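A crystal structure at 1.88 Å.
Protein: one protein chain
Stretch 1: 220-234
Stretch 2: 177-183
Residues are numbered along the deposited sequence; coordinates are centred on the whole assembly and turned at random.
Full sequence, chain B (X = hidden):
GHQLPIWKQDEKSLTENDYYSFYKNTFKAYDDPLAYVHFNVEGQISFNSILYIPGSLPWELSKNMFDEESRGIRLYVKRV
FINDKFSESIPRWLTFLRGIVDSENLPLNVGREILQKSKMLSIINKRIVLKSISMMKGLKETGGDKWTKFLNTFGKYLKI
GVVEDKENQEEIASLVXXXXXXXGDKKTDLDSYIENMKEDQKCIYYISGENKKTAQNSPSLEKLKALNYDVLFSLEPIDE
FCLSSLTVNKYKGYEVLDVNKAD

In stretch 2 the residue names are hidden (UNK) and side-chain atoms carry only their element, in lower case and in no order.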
# COMPACT_ATOMS: atom_id res chain seq x y z
N SER B 220 -0.67 38.20 -4.48
CA SER B 220 -0.88 37.42 -3.24
C SER B 220 0.23 36.42 -2.93
O SER B 220 0.29 35.88 -1.83
CB SER B 220 -2.23 36.68 -3.32
OG SER B 220 -2.36 36.05 -4.59
N LEU B 221 1.12 36.18 -3.88
CA LEU B 221 2.25 35.26 -3.72
C LEU B 221 3.52 35.88 -3.10
O LEU B 221 4.41 35.14 -2.68
CB LEU B 221 2.59 34.61 -5.05
CG LEU B 221 1.70 33.42 -5.43
CD1 LEU B 221 2.00 32.99 -6.85
CD2 LEU B 221 1.83 32.24 -4.42
N GLU B 222 3.59 37.22 -3.05
CA GLU B 222 4.80 37.91 -2.59
C GLU B 222 5.46 37.39 -1.30
O GLU B 222 6.65 37.09 -1.32
CB GLU B 222 4.58 39.43 -2.48
CG GLU B 222 5.72 40.28 -3.06
CD GLU B 222 7.07 40.13 -2.34
OE1 GLU B 222 7.84 39.19 -2.69
OE2 GLU B 222 7.37 40.99 -1.46
N LYS B 223 4.69 37.27 -0.20
CA LYS B 223 5.27 36.77 1.06
C LYS B 223 5.80 35.35 0.95
O LYS B 223 6.87 35.04 1.50
CB LYS B 223 4.31 36.84 2.25
CG LYS B 223 4.85 35.99 3.48
CD LYS B 223 4.12 36.24 4.81
CE LYS B 223 4.09 34.98 5.72
NZ LYS B 223 4.85 35.06 7.02
N LEU B 224 5.07 34.51 0.24
CA LEU B 224 5.55 33.15 0.01
C LEU B 224 6.79 33.13 -0.84
O LEU B 224 7.73 32.43 -0.49
CB LEU B 224 4.43 32.24 -0.53
CG LEU B 224 3.33 32.06 0.53
CD1 LEU B 224 2.09 31.49 -0.10
CD2 LEU B 224 3.79 31.17 1.71
N LYS B 225 6.83 33.86 -1.95
CA LYS B 225 8.06 33.92 -2.74
C LYS B 225 9.23 34.55 -1.94
O LYS B 225 10.39 34.19 -2.12
CB LYS B 225 7.87 34.74 -4.00
CG LYS B 225 6.73 34.29 -4.95
CD LYS B 225 6.89 34.98 -6.30
CE LYS B 225 6.07 36.24 -6.42
NZ LYS B 225 5.38 36.40 -7.78
N ALA B 226 8.89 35.47 -1.06
CA ALA B 226 9.88 36.14 -0.21
C ALA B 226 10.35 35.11 0.80
O ALA B 226 11.45 35.20 1.31
CB ALA B 226 9.23 37.33 0.48
N LEU B 227 9.53 34.08 1.07
CA LEU B 227 10.04 32.95 1.87
C LEU B 227 10.72 31.83 1.05
O LEU B 227 11.26 30.89 1.63
CB LEU B 227 8.94 32.38 2.78
CG LEU B 227 8.72 33.21 4.06
CD1 LEU B 227 7.34 32.97 4.73
CD2 LEU B 227 9.82 32.98 5.04
N ASN B 228 10.74 31.99 -0.28
CA ASN B 228 11.24 30.97 -1.21
C ASN B 228 10.50 29.63 -1.03
O ASN B 228 11.10 28.55 -1.13
CB ASN B 228 12.74 30.77 -1.02
CG ASN B 228 13.54 32.00 -1.47
OD1 ASN B 228 13.62 32.29 -2.66
ND2 ASN B 228 14.10 32.73 -0.50
N TYR B 229 9.23 29.71 -0.67
CA TYR B 229 8.42 28.48 -0.54
C TYR B 229 7.87 28.13 -1.92
O TYR B 229 7.56 29.03 -2.72
CB TYR B 229 7.30 28.67 0.48
CG TYR B 229 7.73 28.75 1.93
CD1 TYR B 229 9.06 28.55 2.32
CD2 TYR B 229 6.78 29.04 2.93
CE1 TYR B 229 9.45 28.63 3.66
CE2 TYR B 229 7.16 29.11 4.30
CZ TYR B 229 8.49 28.91 4.64
OH TYR B 229 8.87 28.98 5.97
N ASP B 230 7.75 26.83 -2.24
CA ASP B 230 7.00 26.47 -3.44
C ASP B 230 5.51 26.56 -3.16
O ASP B 230 5.07 26.42 -2.02
CB ASP B 230 7.40 25.08 -4.00
CG ASP B 230 6.97 24.88 -5.47
OD1 ASP B 230 6.60 25.86 -6.14
OD2 ASP B 230 7.04 23.73 -5.97
N VAL B 231 4.74 26.78 -4.23
CA VAL B 231 3.30 26.83 -4.18
C VAL B 231 2.77 26.08 -5.40
O VAL B 231 3.15 26.35 -6.54
CB VAL B 231 2.76 28.27 -4.25
CG1 VAL B 231 1.24 28.31 -4.31
CG2 VAL B 231 3.21 29.04 -3.04
N LEU B 232 1.84 25.16 -5.16
CA LEU B 232 1.19 24.44 -6.26
C LEU B 232 0.12 25.28 -6.91
O LEU B 232 -0.50 26.12 -6.25
CB LEU B 232 0.48 23.19 -5.72
CG LEU B 232 1.34 22.34 -4.80
CD1 LEU B 232 0.38 21.40 -4.01
CD2 LEU B 232 2.38 21.66 -5.68
N PHE B 233 -0.14 25.02 -8.19
CA PHE B 233 -1.21 25.71 -8.89
C PHE B 233 -2.50 24.88 -9.04
O PHE B 233 -2.46 23.74 -9.52
CB PHE B 233 -0.72 26.13 -10.28
CG PHE B 233 0.51 27.02 -10.28
CD1 PHE B 233 1.42 26.96 -11.33
CD2 PHE B 233 0.76 27.91 -9.23
CE1 PHE B 233 2.56 27.79 -11.34
CE2 PHE B 233 1.91 28.74 -9.23
CZ PHE B 233 2.80 28.68 -10.26
N SER B 234 -3.62 25.45 -8.62
CA SER B 234 -4.96 24.97 -8.94
C SER B 234 -5.47 25.70 -10.21
O SER B 234 -5.52 26.94 -10.28
CB SER B 234 -5.89 25.13 -7.74
OG SER B 234 -7.25 24.92 -8.08
N UNK B 177 -0.76 15.04 -9.44
CA UNK B 177 0.35 15.95 -9.73
C UNK B 177 -0.17 17.32 -10.17
O UNK B 177 -1.25 17.42 -10.79
c UNK B 177 2.02 14.05 -10.25
c UNK B 177 3.04 13.50 -11.23
c UNK B 177 1.30 15.31 -10.76
o UNK B 177 3.55 12.39 -10.94
o UNK B 177 3.33 14.17 -12.25
N UNK B 178 0.59 18.37 -9.80
CA UNK B 178 0.21 19.77 -10.09
C UNK B 178 1.45 20.53 -10.46
O UNK B 178 2.56 20.22 -10.01
c UNK B 178 -1.38 18.86 -7.26
c UNK B 178 -2.44 18.17 -6.71
c UNK B 178 -0.41 20.50 -8.88
c UNK B 178 -3.95 19.32 -8.20
c UNK B 178 -3.74 18.39 -7.17
c UNK B 178 -1.57 19.79 -8.28
c UNK B 178 -2.86 20.00 -8.76
N UNK B 179 1.24 21.53 -11.32
CA UNK B 179 2.31 22.46 -11.65
C UNK B 179 2.55 23.28 -10.40
O UNK B 179 1.62 23.48 -9.63
c UNK B 179 3.23 22.26 -14.62
c UNK B 179 1.99 22.67 -14.16
c UNK B 179 1.86 23.35 -12.82
c UNK B 179 2.28 21.32 -16.61
c UNK B 179 3.39 21.61 -15.84
c UNK B 179 1.01 21.67 -16.17
c UNK B 179 0.86 22.34 -14.93
o UNK B 179 2.49 20.65 -17.82
N UNK B 180 3.77 23.78 -10.23
CA UNK B 180 4.06 24.67 -9.12
C UNK B 180 4.96 25.79 -9.63
O UNK B 180 5.31 25.79 -10.82
c UNK B 180 4.75 23.92 -8.00
o UNK B 180 6.05 23.57 -8.38
N UNK B 181 5.35 26.71 -8.74
CA UNK B 181 6.37 27.73 -9.09
C UNK B 181 7.71 27.08 -9.47
O UNK B 181 8.31 27.44 -10.47
c UNK B 181 6.59 28.77 -7.95
c UNK B 181 5.30 30.36 -6.23
c UNK B 181 5.24 29.42 -7.52
c UNK B 181 7.68 29.79 -8.36
N UNK B 182 8.18 26.12 -8.66
CA UNK B 182 9.49 25.56 -8.92
C UNK B 182 9.56 24.41 -9.90
O UNK B 182 10.66 24.03 -10.31
o UNK B 182 10.48 26.16 -5.46
c UNK B 182 10.29 26.36 -6.67
n UNK B 182 10.09 27.58 -7.19
c UNK B 182 10.20 25.20 -7.62
N UNK B 183 8.40 23.86 -10.30
CA UNK B 183 8.34 22.60 -11.06
C UNK B 183 8.76 22.68 -12.54
O UNK B 183 9.26 21.69 -13.11
o UNK B 183 6.06 22.55 -11.88
c UNK B 183 6.95 21.97 -10.94
O HOH W 1 -1.40 22.52 -11.73

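Position 177 carries three side-chain carbons in a row, the third bearing two oxygens; its CA-to-CB bond points away from stretch 1, which it does not touch. A carboxylate on a two-carbon stem makes this Glu177. A charged group suits this partly exposed place, where one carboxylate oxygen is hydrogen-bonded elsewhere in the structure.

Position 178 has one carbon followed by a ring of six carbons without a heteroatom. Here CA-to-CB points toward stretch 1, and CB lies 4.2 Å from CB of Leu232. This is Phe178. The site is buried, and an unsubstituted ring fills it without leaving a polar group unpaired.

At position 179 the same ring bears one oxygen. CB lies 3.9 Å from CD1 of Phe233, while the end of the side chain leads away from stretch 1. The residue is Tyr179; its hydroxyl is thus carried off from the apolar contact, which the base of the residue makes. The backbone does more: Phe233 N donates to Tyr179 O at 2.7 Å, nearly straight at 165°.

Position 180 has one carbon and one oxygen, and the oxygen lies 2.6 Å from Asp230 OD2, hence Ser180. Its hydroxyl, OG, is the donor in that hydrogen bond. The short side chain sits beside the bridge to Leu232, its CB 4.0 Å from Leu232 CD2, and provides a donor for the carboxylate.

Position 181 has four carbons, forked at the first with one arm two carbons long. The last carbon of that arm lies 3.8 Å from Val231 CB and 4.3 Å from Leu221 CD1, and the carbon before it 3.7 Å from Phe233 CZ. These identify Ile181, the arm being CG1 and CD1. The two-carbon arm is long enough to meet all three apolar neighbours.

Position 182 shows two carbons, the second with one oxygen and one nitrogen; the side-chain oxygen lies 3.6 Å from Asp230 CB. The amide is Asn182. A polar side chain is at ease at this exposed site; Asn182 N donates to Asp230 OD1 at 3.0 Å.

Position 183, again one carbon and one oxygen, makes no contact with stretch 1. It is Ser183, whose OG accepts from Ser180 N at 3.1 Å, bracing the turn.

The contact combines a single beta bridge, Leu232 with Ser180, with a carboxylate clasp. Ile181 N donates to Val231 O at 3.1 Å, complementing the bond from Phe233, and a water extends the pairing, its oxygen accepting from Tyr179 N at 2.8 Å and donating to Phe233 O at 2.7 Å. Beyond the bridge, Asp230 accepts from Asn182 N with OD1 and from the Ser180 hydroxyl OG with OD2, while Ile181, which loses the most surface, supplies much of the apolar packing.

Stretch 2, residues 177-183: EFYSINS
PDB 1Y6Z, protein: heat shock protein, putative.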